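Local coordinates for protein putative N-acetylmuramoyl-L-alanine amidase (Neisseria meningitidis MC58, PDB 3CZX) that probably hydrolyses the amide link between N-acetylmuramoyl residues and L-amino acid residues of cell-wall glycopeptides, as a zinc-dependent amidase, at residues Glu26-Ala30 with Glu76-Asn80; Gln31-Asn35 with Thr51-Gly57. One frame throughout, in Å; residues are numbered along the deposited sequence.

Contact 1 of 2, residues Glu26-Ala30 with Glu76-Asn80; sequences EADLA and EFHTN. With ZN (zinc ion), chain E.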
loop_
_atom_site.group_PDB
_atom_site.type_symbol
_atom_site.label_atom_id
_atom_site.label_comp_id
_atom_site.label_asym_id
_atom_site.label_seq_id
_atom_site.Cartn_x
_atom_site.Cartn_y
_atom_site.Cartn_z
ATOM N N GLU A 26 -9.230 -10.249 0.088
ATOM C CA GLU A 26 -8.191 -10.773 -0.821
ATOM C C GLU A 26 -7.887 -9.821 -1.960
ATOM O O GLU A 26 -6.726 -9.585 -2.297
ATOM C CB GLU A 26 -8.584 -12.151 -1.363
ATOM C CG GLU A 26 -7.534 -12.768 -2.321
ATOM C CD GLU A 26 -7.816 -14.186 -2.710
ATOM O OE1 GLU A 26 -8.851 -14.729 -2.268
ATOM O OE2 GLU A 26 -6.972 -14.772 -3.445
ATOM N N ALA A 27 -8.911 -9.261 -2.572
ATOM C CA ALA A 27 -8.732 -8.385 -3.733
ATOM C C ALA A 27 -7.836 -7.198 -3.376
ATOM O O ALA A 27 -7.036 -6.726 -4.209
ATOM C CB ALA A 27 -10.058 -7.894 -4.235
ATOM N N ASP A 28 -7.990 -6.709 -2.149
ATOM C CA ASP A 28 -7.298 -5.497 -1.709
ATOM C C ASP A 28 -5.876 -5.869 -1.379
ATOM O O ASP A 28 -4.954 -5.090 -1.664
ATOM C CB ASP A 28 -8.010 -4.906 -0.480
ATOM C CG ASP A 28 -9.449 -4.470 -0.790
ATOM O OD1 ASP A 28 -9.778 -4.223 -1.975
ATOM O OD2 ASP A 28 -10.239 -4.368 0.177
ATOM N N LEU A 29 -5.687 -7.001 -0.685
ATOM C CA LEU A 29 -4.329 -7.466 -0.336
ATOM C C LEU A 29 -3.528 -7.784 -1.611
ATOM O O LEU A 29 -2.300 -7.492 -1.697
ATOM C CB LEU A 29 -4.382 -8.682 0.607
ATOM C CG LEU A 29 -5.082 -8.462 1.957
ATOM C CD1 LEU A 29 -5.388 -9.795 2.723
ATOM C CD2 LEU A 29 -4.259 -7.519 2.802
ATOM N N ALA A 30 -4.195 -8.366 -2.609
ATOM C CA ALA A 30 -3.547 -8.718 -3.866
ATOM C C ALA A 30 -3.148 -7.454 -4.659
ATOM O O ALA A 30 -2.043 -7.391 -5.230
ATOM C CB ALA A 30 -4.459 -9.650 -4.687
ATOM N N GLU A 76 0.683 -13.884 -10.458
ATOM C CA GLU A 76 -0.574 -13.331 -9.976
ATOM C C GLU A 76 -0.722 -13.554 -8.479
ATOM O O GLU A 76 -0.687 -14.693 -7.984
ATOM C CB GLU A 76 -1.786 -13.927 -10.710
ATOM C CG GLU A 76 -3.040 -13.208 -10.309
ATOM C CD GLU A 76 -4.171 -13.463 -11.208
ATOM O OE1 GLU A 76 -4.939 -14.401 -10.898
ATOM O OE2 GLU A 76 -4.288 -12.717 -12.205
ATOM N N PHE A 77 -0.890 -12.467 -7.741
ATOM C CA PHE A 77 -0.932 -12.518 -6.302
ATOM C C PHE A 77 -2.350 -12.843 -5.814
ATOM O O PHE A 77 -3.333 -12.254 -6.268
ATOM C CB PHE A 77 -0.437 -11.195 -5.677
ATOM C CG PHE A 77 1.002 -10.880 -5.988
ATOM C CD1 PHE A 77 2.038 -11.374 -5.216
ATOM C CD2 PHE A 77 1.308 -10.077 -7.053
ATOM C CE1 PHE A 77 3.363 -11.045 -5.527
ATOM C CE2 PHE A 77 2.646 -9.757 -7.395
ATOM C CZ PHE A 77 3.647 -10.257 -6.631
ATOM N N HIS A 78 -2.396 -13.805 -4.924
ATOM C CA HIS A 78 -3.613 -14.275 -4.258
ATOM C C HIS A 78 -3.322 -14.493 -2.787
ATOM O O HIS A 78 -2.165 -14.424 -2.367
ATOM C CB HIS A 78 -4.026 -15.625 -4.822
ATOM C CG HIS A 78 -4.678 -15.552 -6.160
ATOM N ND1 HIS A 78 -6.045 -15.678 -6.323
ATOM C CD2 HIS A 78 -4.169 -15.328 -7.393
ATOM C CE1 HIS A 78 -6.348 -15.499 -7.597
ATOM N NE2 HIS A 78 -5.230 -15.301 -8.270
ATOM N N THR A 79 -4.384 -14.712 -1.993
ATOM C CA THR A 79 -4.239 -15.253 -0.650
ATOM C C THR A 79 -4.910 -16.624 -0.592
ATOM O O THR A 79 -5.966 -16.839 -1.250
ATOM C CB THR A 79 -4.864 -14.360 0.455
ATOM O OG1 THR A 79 -6.261 -14.212 0.216
ATOM C CG2 THR A 79 -4.281 -13.002 0.436
ATOM N N ASN A 80 -4.312 -17.525 0.181
ATOM C CA ASN A 80 -4.909 -18.810 0.466
ATOM C C ASN A 80 -6.027 -18.624 1.489
ATOM O O ASN A 80 -6.202 -17.543 2.036
ATOM C CB ASN A 80 -3.856 -19.821 0.915
ATOM C CG ASN A 80 -4.106 -21.201 0.344
ATOM O OD1 ASN A 80 -5.272 -21.621 0.188
ATOM N ND2 ASN A 80 -3.025 -21.915 0.014
HETATM ZN ZN ZN E . -7.685 -16.133 -4.940
HETATM O O HOH W 1 -6.682 -17.845 -3.971
HETATM O O HOH W 2 -8.727 -17.868 -6.024
#

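Contact 2 of 2, residues Gln31-Asn35 with Thr51-Gly57; sequences QDMRN and TDGTGKG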
loop_
_atom_site.group_PDB
_atom_site.type_symbol
_atom_site.label_atom_id
_atom_site.label_comp_id
_atom_site.label_asym_id
_atom_site.label_seq_id
_atom_site.Cartn_x
_atom_site.Cartn_y
_atom_site.Cartn_z
ATOM N N GLN A 31 -4.028 -6.454 -4.711
ATOM C CA GLN A 31 -3.732 -5.149 -5.276
ATOM C C GLN A 31 -2.478 -4.561 -4.605
ATOM O O GLN A 31 -1.586 -4.091 -5.301
ATOM C CB GLN A 31 -4.946 -4.216 -5.108
ATOM C CG GLN A 31 -4.693 -2.774 -5.395
ATOM C CD GLN A 31 -5.914 -1.918 -5.184
ATOM O OE1 GLN A 31 -6.725 -2.215 -4.304
ATOM N NE2 GLN A 31 -6.070 -0.868 -6.003
ATOM N N ASP A 32 -2.406 -4.599 -3.282
ATOM C CA ASP A 32 -1.252 -4.033 -2.582
ATOM C C ASP A 32 0.003 -4.793 -2.997
ATOM O O ASP A 32 1.048 -4.185 -3.279
ATOM C CB ASP A 32 -1.365 -4.141 -1.068
ATOM C CG ASP A 32 -2.239 -3.050 -0.452
ATOM O OD1 ASP A 32 -2.608 -2.106 -1.193
ATOM O OD2 ASP A 32 -2.546 -3.194 0.759
HETATM N N MSE A 33 -0.055 -6.138 -2.977
HETATM C CA MSE A 33 1.141 -6.902 -3.336
HETATM C C MSE A 33 1.625 -6.575 -4.732
HETATM O O MSE A 33 2.836 -6.341 -4.921
HETATM C CB MSE A 33 0.908 -8.405 -3.187
HETATM C CG MSE A 33 0.754 -8.819 -1.773
HETATM SE SE MSE A 33 0.613 -10.760 -1.467
HETATM C CE MSE A 33 -1.334 -10.866 -1.289
ATOM N N ARG A 34 0.725 -6.583 -5.704
ATOM C CA ARG A 34 1.100 -6.297 -7.102
ATOM C C ARG A 34 1.688 -4.870 -7.202
ATOM O O ARG A 34 2.775 -4.658 -7.768
ATOM C CB ARG A 34 -0.076 -6.513 -8.059
ATOM C CG ARG A 34 0.198 -6.043 -9.486
ATOM C CD ARG A 34 -0.616 -4.809 -9.853
ATOM N NE ARG A 34 -1.974 -5.174 -10.212
ATOM C CZ ARG A 34 -3.084 -4.595 -9.758
ATOM N NH1 ARG A 34 -4.249 -5.031 -10.186
ATOM N NH2 ARG A 34 -3.039 -3.646 -8.845
ATOM N N ASN A 35 0.988 -3.884 -6.628
ATOM C CA ASN A 35 1.428 -2.489 -6.757
ATOM C C ASN A 35 2.787 -2.246 -6.136
ATOM O O ASN A 35 3.627 -1.515 -6.702
ATOM C CB ASN A 35 0.372 -1.534 -6.159
ATOM C CG ASN A 35 -0.830 -1.358 -7.051
ATOM O OD1 ASN A 35 -0.858 -1.824 -8.169
ATOM N ND2 ASN A 35 -1.879 -0.680 -6.543
ATOM N N THR A 51 1.681 -4.945 -16.008
ATOM C CA THR A 51 0.655 -5.297 -15.047
ATOM C C THR A 51 -0.744 -5.172 -15.648
ATOM O O THR A 51 -0.931 -4.704 -16.782
ATOM C CB THR A 51 0.746 -4.380 -13.814
ATOM O OG1 THR A 51 0.310 -3.053 -14.186
ATOM C CG2 THR A 51 2.161 -4.285 -13.264
ATOM N N ASP A 52 -1.706 -5.582 -14.833
ATOM C CA ASP A 52 -3.129 -5.292 -15.028
ATOM C C ASP A 52 -3.543 -3.967 -14.357
ATOM O O ASP A 52 -4.713 -3.793 -13.992
ATOM C CB ASP A 52 -3.963 -6.432 -14.477
ATOM C CG ASP A 52 -3.657 -6.750 -12.974
ATOM O OD1 ASP A 52 -2.588 -6.364 -12.492
ATOM O OD2 ASP A 52 -4.479 -7.438 -12.327
ATOM N N GLY A 53 -2.597 -3.062 -14.176
ATOM C CA GLY A 53 -2.841 -1.721 -13.604
ATOM C C GLY A 53 -2.577 -1.575 -12.127
ATOM O O GLY A 53 -1.942 -2.424 -11.505
ATOM N N THR A 54 -3.052 -0.475 -11.550
ATOM C CA THR A 54 -2.877 -0.184 -10.122
ATOM C C THR A 54 -4.174 -0.335 -9.309
ATOM O O THR A 54 -4.144 -0.225 -8.082
ATOM C CB THR A 54 -2.273 1.221 -9.910
ATOM O OG1 THR A 54 -3.183 2.243 -10.333
ATOM C CG2 THR A 54 -1.009 1.352 -10.706
ATOM N N GLY A 55 -5.274 -0.616 -10.009
ATOM C CA GLY A 55 -6.588 -0.828 -9.360
ATOM C C GLY A 55 -6.757 -2.266 -8.945
ATOM O O GLY A 55 -5.787 -2.933 -8.613
ATOM N N LYS A 56 -7.997 -2.753 -8.911
ATOM C CA LYS A 56 -8.233 -4.158 -8.558
ATOM C C LYS A 56 -7.820 -5.074 -9.731
ATOM O O LYS A 56 -7.488 -4.605 -10.811
ATOM C CB LYS A 56 -9.695 -4.402 -8.176
ATOM C CG LYS A 56 -10.270 -3.419 -7.164
ATOM C CD LYS A 56 -9.544 -3.369 -5.840
ATOM C CE LYS A 56 -10.201 -2.371 -4.897
ATOM N NZ LYS A 56 -9.437 -2.157 -3.677
ATOM N N GLY A 57 -7.812 -6.375 -9.511
ATOM C CA GLY A 57 -7.306 -7.291 -10.523
ATOM C C GLY A 57 -8.387 -8.049 -11.276
ATOM O O GLY A 57 -9.400 -7.456 -11.681
#

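Contact 1 of 2, residues Glu26-Ala30 with Glu76-Asn80
How a zinc site can be assembled where a helix begins beside a strand and the loop after it is well illustrated here. E76, on strand 73-77, does not reach the helix but holds the ligand: its OE1 accepts a hydrogen bond from H78 NE2 (2.8 Å), consistent with fixing the imidazole so that ND1 faces the metal. F77 follows, its carbonyl O lying 3.2 Å from A30 CB, while A30 CB and F77 CB are 4.4 Å apart; the small alanine lets the backbones close to 5.2 Å between A30 CA and F77 CA. H78 ND1 then binds zinc at 2.2 Å, and E26 OE2, from the first turn of helix 26-45, binds it at 2.1 Å. H12 and two waters complete the site, the His-Glu-His set of ligands known from zinc amidases of the Amidase_3 family. T79 ties the halves together, for its backbone N donates to E26 OE2 (3.0 Å), so one carboxylate oxygen serves both metal and backbone. Its carbonyl O accepts from one of the zinc-bound waters (water 1, at 3.0 Å from T79 O), whereas its side chain turns to the helix, with CG2 4.1 Å from L29 CD1.

Contact 2 of 2, residues Gln31-Asn35 with Thr51-Gly57
A single arginine reaching into a curled loop shows how one side chain can organise an irregular stretch of backbone. R34 NE donates to D52 OD1 at 2.6 Å in a salt bridge, with a second, weak bond from R34 NH1 to D52 OD2 (3.2 Å). The same guanidinium collects main-chain carbonyls: G55 O receives both R34 NH2 (2.8 Å) and R34 NH1 (3.0 Å), and R34 NH1 makes a weak hydrogen bond to K56 O (3.3 Å). R34 NH2 also donates to N35 OD1 (2.9 Å), and N35 ND2 in turn donates to T54 O (2.8 Å). One turn earlier on the helix, Q31 NE2 meets the same T54 O at 2.9 Å, while Q31 OE1 accepts from K56 NZ (2.8 Å), whose charge is also paired with D28. The loop has its own brace, an ST turn in which G53 N donates to T51 OG1 (2.9 Å). The G53-T54 peptide, with G53 O and T54 N, lies over one face of the guanidinium. Apolar contact is modest, R34 CD resting 4.2 Å from T51 CB, and W163 of the second subunit packs on Q31 and N35. The loop 51-57, between strand 49-51 and helix 61-69, thus lies along helix 26-45, with strand 6-10 touching R34 and D52.

Overall arrangement
Helix 26-45 serves both contacts, its first turn facing the metal and the following turn, 31-35, meeting the loop 51-57, with the two centres about 10 Å apart. Contact 2 is nested along the chain within the loop of chain that contact 1 closes. They also touch directly: D28 OD1 forms a salt bridge with K56 NZ at 2.7 Å, and F77 packs on the helix, its CG 3.7 Å from M33 CB and its CD2 3.8 Å from R34 CA. Contact 1 supplies two of the three protein zinc ligands, E26 and H78. Contact 2 binds no metal, yet the nearest atoms of G57 and the side chain of H12, the third ligand, are about 6 Å apart, and G57 at its nearest is about 10 Å from the zinc ion.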